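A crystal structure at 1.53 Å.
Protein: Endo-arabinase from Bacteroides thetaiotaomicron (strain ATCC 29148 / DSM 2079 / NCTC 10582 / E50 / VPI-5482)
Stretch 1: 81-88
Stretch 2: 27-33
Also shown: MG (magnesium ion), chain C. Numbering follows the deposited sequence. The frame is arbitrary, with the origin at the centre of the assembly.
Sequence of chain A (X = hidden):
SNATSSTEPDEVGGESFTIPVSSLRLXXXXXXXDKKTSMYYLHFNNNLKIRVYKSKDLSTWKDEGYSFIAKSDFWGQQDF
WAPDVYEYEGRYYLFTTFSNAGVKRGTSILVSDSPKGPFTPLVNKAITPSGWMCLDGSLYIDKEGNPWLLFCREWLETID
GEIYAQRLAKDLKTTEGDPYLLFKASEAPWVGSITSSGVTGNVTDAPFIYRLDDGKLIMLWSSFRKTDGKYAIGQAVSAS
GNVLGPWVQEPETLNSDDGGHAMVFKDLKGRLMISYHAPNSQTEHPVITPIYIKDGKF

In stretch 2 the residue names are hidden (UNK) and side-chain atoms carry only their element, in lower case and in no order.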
# COMPACT_ATOMS: atom_id res chain seq x y z
N TRP A 81 -0.99 10.01 -4.06
CA TRP A 81 -0.53 8.71 -4.54
C TRP A 81 -0.99 7.54 -3.70
O TRP A 81 -1.00 7.60 -2.46
CB TRP A 81 1.00 8.66 -4.59
CG TRP A 81 1.63 9.55 -5.60
CD1 TRP A 81 1.02 10.24 -6.60
CD2 TRP A 81 3.03 9.84 -5.71
NE1 TRP A 81 1.95 10.94 -7.33
CE2 TRP A 81 3.19 10.72 -6.80
CE3 TRP A 81 4.16 9.43 -4.99
CZ2 TRP A 81 4.44 11.20 -7.19
CZ3 TRP A 81 5.40 9.92 -5.37
CH2 TRP A 81 5.53 10.79 -6.46
N ALA A 82 -1.37 6.47 -4.40
CA ALA A 82 -1.52 5.14 -3.82
C ALA A 82 -2.34 5.06 -2.53
O ALA A 82 -1.83 4.70 -1.48
CB ALA A 82 -0.13 4.51 -3.62
N PRO A 83 -3.63 5.37 -2.62
CA PRO A 83 -4.47 5.23 -1.43
C PRO A 83 -4.66 3.77 -0.98
O PRO A 83 -4.76 2.86 -1.82
CB PRO A 83 -5.81 5.83 -1.89
CG PRO A 83 -5.80 5.67 -3.40
CD PRO A 83 -4.38 5.86 -3.80
N ASP A 84 -4.69 3.58 0.34
CA ASP A 84 -5.13 2.34 0.98
C ASP A 84 -6.29 2.75 1.87
O ASP A 84 -6.30 3.87 2.41
CB ASP A 84 -4.07 1.79 1.93
CG ASP A 84 -2.85 1.19 1.24
OD1 ASP A 84 -2.71 1.25 -0.01
OD2 ASP A 84 -2.02 0.64 1.99
N VAL A 85 -7.26 1.86 2.09
CA VAL A 85 -8.32 2.15 3.05
C VAL A 85 -8.54 0.97 3.98
O VAL A 85 -8.70 -0.17 3.53
CB VAL A 85 -9.67 2.53 2.35
CG1 VAL A 85 -10.76 2.77 3.39
CG2 VAL A 85 -9.48 3.78 1.51
N TYR A 86 -8.54 1.26 5.28
CA TYR A 86 -8.66 0.23 6.30
C TYR A 86 -9.88 0.45 7.17
O TYR A 86 -10.17 1.58 7.57
CB TYR A 86 -7.43 0.25 7.20
CG TYR A 86 -6.14 0.07 6.44
CD1 TYR A 86 -5.65 -1.21 6.17
CD2 TYR A 86 -5.43 1.16 5.97
CE1 TYR A 86 -4.47 -1.39 5.47
CE2 TYR A 86 -4.25 0.99 5.27
CZ TYR A 86 -3.78 -0.29 5.02
OH TYR A 86 -2.60 -0.47 4.32
N GLU A 87 -10.57 -0.64 7.51
CA GLU A 87 -11.57 -0.57 8.56
C GLU A 87 -10.84 -0.78 9.88
O GLU A 87 -10.07 -1.74 10.04
CB GLU A 87 -12.64 -1.64 8.37
CG GLU A 87 -13.90 -1.45 9.24
CD GLU A 87 -13.75 -1.93 10.68
OE1 GLU A 87 -12.84 -2.74 10.97
OE2 GLU A 87 -14.57 -1.51 11.52
N TYR A 88 -11.09 0.09 10.84
CA TYR A 88 -10.41 0.01 12.13
C TYR A 88 -11.30 0.53 13.24
O TYR A 88 -11.65 1.71 13.26
CB TYR A 88 -9.09 0.79 12.07
CG TYR A 88 -8.31 0.85 13.36
CD1 TYR A 88 -7.48 -0.20 13.76
CD2 TYR A 88 -8.38 1.97 14.19
CE1 TYR A 88 -6.75 -0.13 14.94
CE2 TYR A 88 -7.67 2.04 15.36
CZ TYR A 88 -6.85 0.99 15.74
OH TYR A 88 -6.14 1.08 16.92
N UNK A 27 -3.36 2.57 -10.97
CA UNK A 27 -2.18 2.01 -10.34
C UNK A 27 -2.49 1.67 -8.89
O UNK A 27 -3.44 2.20 -8.31
n UNK A 27 1.76 3.89 -10.98
n UNK A 27 2.60 2.84 -12.85
c UNK A 27 0.59 4.41 -11.69
c UNK A 27 -1.04 3.02 -10.37
c UNK A 27 -0.55 3.38 -11.76
c UNK A 27 2.69 3.15 -11.56
n UNK A 27 3.72 2.71 -10.84
N UNK A 28 -1.66 0.80 -8.32
CA UNK A 28 -1.64 0.58 -6.87
C UNK A 28 -2.98 0.18 -6.26
O UNK A 28 -3.37 0.74 -5.24
o UNK A 28 1.03 1.61 -7.27
o UNK A 28 0.27 3.64 -7.01
c UNK A 28 0.15 2.40 -6.86
c UNK A 28 -1.10 1.85 -6.18
N UNK A 29 -3.68 -0.80 -6.86
CA UNK A 29 -5.05 -1.06 -6.40
C UNK A 29 -5.13 -1.80 -5.06
O UNK A 29 -4.68 -2.95 -4.92
c UNK A 29 -5.63 -1.94 -7.51
c UNK A 29 -4.45 -2.69 -8.04
c UNK A 29 -3.29 -1.71 -7.96
N UNK A 30 -5.71 -1.12 -4.09
CA UNK A 30 -5.95 -1.68 -2.77
C UNK A 30 -7.44 -2.00 -2.67
O UNK A 30 -8.28 -1.13 -2.89
c UNK A 30 -5.56 -0.65 -1.71
c UNK A 30 -5.66 -1.17 -0.30
c UNK A 30 -5.87 -2.10 2.33
c UNK A 30 -6.90 -1.28 0.33
c UNK A 30 -7.01 -1.74 1.63
c UNK A 30 -4.63 -1.99 1.73
c UNK A 30 -4.53 -1.52 0.42
N UNK A 31 -7.77 -3.24 -2.33
CA UNK A 31 -9.17 -3.66 -2.21
C UNK A 31 -9.59 -3.68 -0.74
O UNK A 31 -9.04 -4.43 0.07
c UNK A 31 -9.38 -5.07 -2.77
c UNK A 31 -9.69 -4.17 -5.15
c UNK A 31 -10.85 -5.50 -2.59
c UNK A 31 -8.94 -5.15 -4.24
N UNK A 32 -10.56 -2.83 -0.40
CA UNK A 32 -11.18 -2.87 0.92
C UNK A 32 -12.34 -3.86 0.88
O UNK A 32 -13.29 -3.68 0.11
c UNK A 32 -13.19 -0.03 2.67
c UNK A 32 -11.70 -1.48 1.30
c UNK A 32 -11.84 -1.80 3.82
c UNK A 32 -12.60 -1.42 2.54
N UNK A 33 -12.25 -4.92 1.68
CA UNK A 33 -13.36 -5.86 1.85
C UNK A 33 -14.15 -5.41 3.07
O UNK A 33 -13.69 -5.54 4.20
c UNK A 33 -11.91 -7.70 0.97
c UNK A 33 -12.86 -7.30 2.07
c UNK A 33 -14.03 -8.28 2.14
MG MG C . -1.11 0.75 -1.31
O HOH W 1 -2.45 1.50 -2.75
O HOH W 2 -1.56 5.63 -7.13
O HOH W 3 -6.13 1.70 -4.08
O HOH W 4 -0.26 2.62 -0.81
O HOH W 5 -0.04 0.01 0.34
O HOH W 6 -1.66 -1.28 -1.58

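Position 27 carries seven side-chain atoms, four carbons and three nitrogens: three carbons in a row, a nitrogen, then a carbon holding two further nitrogens. That guanidinium group makes it arginine. R27 makes no contact with stretch 1, and its nitrogens are hydrogen-bonded elsewhere in the structure.

Position 28 has two carbons, the second bearing two oxygens, a short carboxylate, and its CA-to-CB bond points toward stretch 1. One of these oxygens lies 3.5 Å from A82 CB and accepts a hydrogen bond from water 2, which in turn accepts one from the A82 backbone N. The residue is aspartate, D28, and the oxygen is OD2.

At position 29 three carbons close a ring onto the backbone N, which identifies proline. The CA-to-CB bond of P29 points away from stretch 1, and the residue touches nothing there.

Position 30 shows one carbon followed by a ring of six carbons, with no oxygen on the ring. Its CB sits 3.6 Å from P83 O, and the ring reaches across D84 and V85 to the ring of Y86. A six-carbon ring without a hydroxyl is phenylalanine. The D84 CB lies over one face of the F30 ring, 3.9 Å from its centroid in a CH-pi contact, while F30 CE1 comes within 3.0 Å of V85 O. The edge of F30 faces the Y86 ring, with centroids 5.0 Å apart and planes at 69°.

Position 31 has four carbons, forked at the first, with one arm two carbons long: isoleucine. The CA-to-CB bond of I31 points away from stretch 1.

Position 32 also has four carbons, but forked at the second; its CA-to-CB bond points toward stretch 1 and its branches pack against V85. This is leucine: L32 CD1 lies 3.5 Å from V85 O and L32 CD2 3.8 Å from V85 CG1.

Position 33 has one carbon carrying two others, the compact fork of valine. V33 is out of reach of stretch 1.

The two strands run nearly parallel, at 16°, yet no direct hydrogen bond joins them. Side chains and water fill the gap instead. F30 and L32, alternating with I31, whose CA-to-CB bond points away from stretch 1, provide the apolar packing. Toward the start of stretch 2, water 1 donates hydrogen bonds to both D28 O and P83 O, each at 2.8 Å, and also binds the magnesium ion at 2.1 Å. Since D84 OD1 coordinates the same ion at 2.1 Å, the metal site is tied to this water bridge. D84 thus serves two roles, binding magnesium through its carboxylate while its CB packs on F30.

Stretch 2, residues 27-33: RDPFILV
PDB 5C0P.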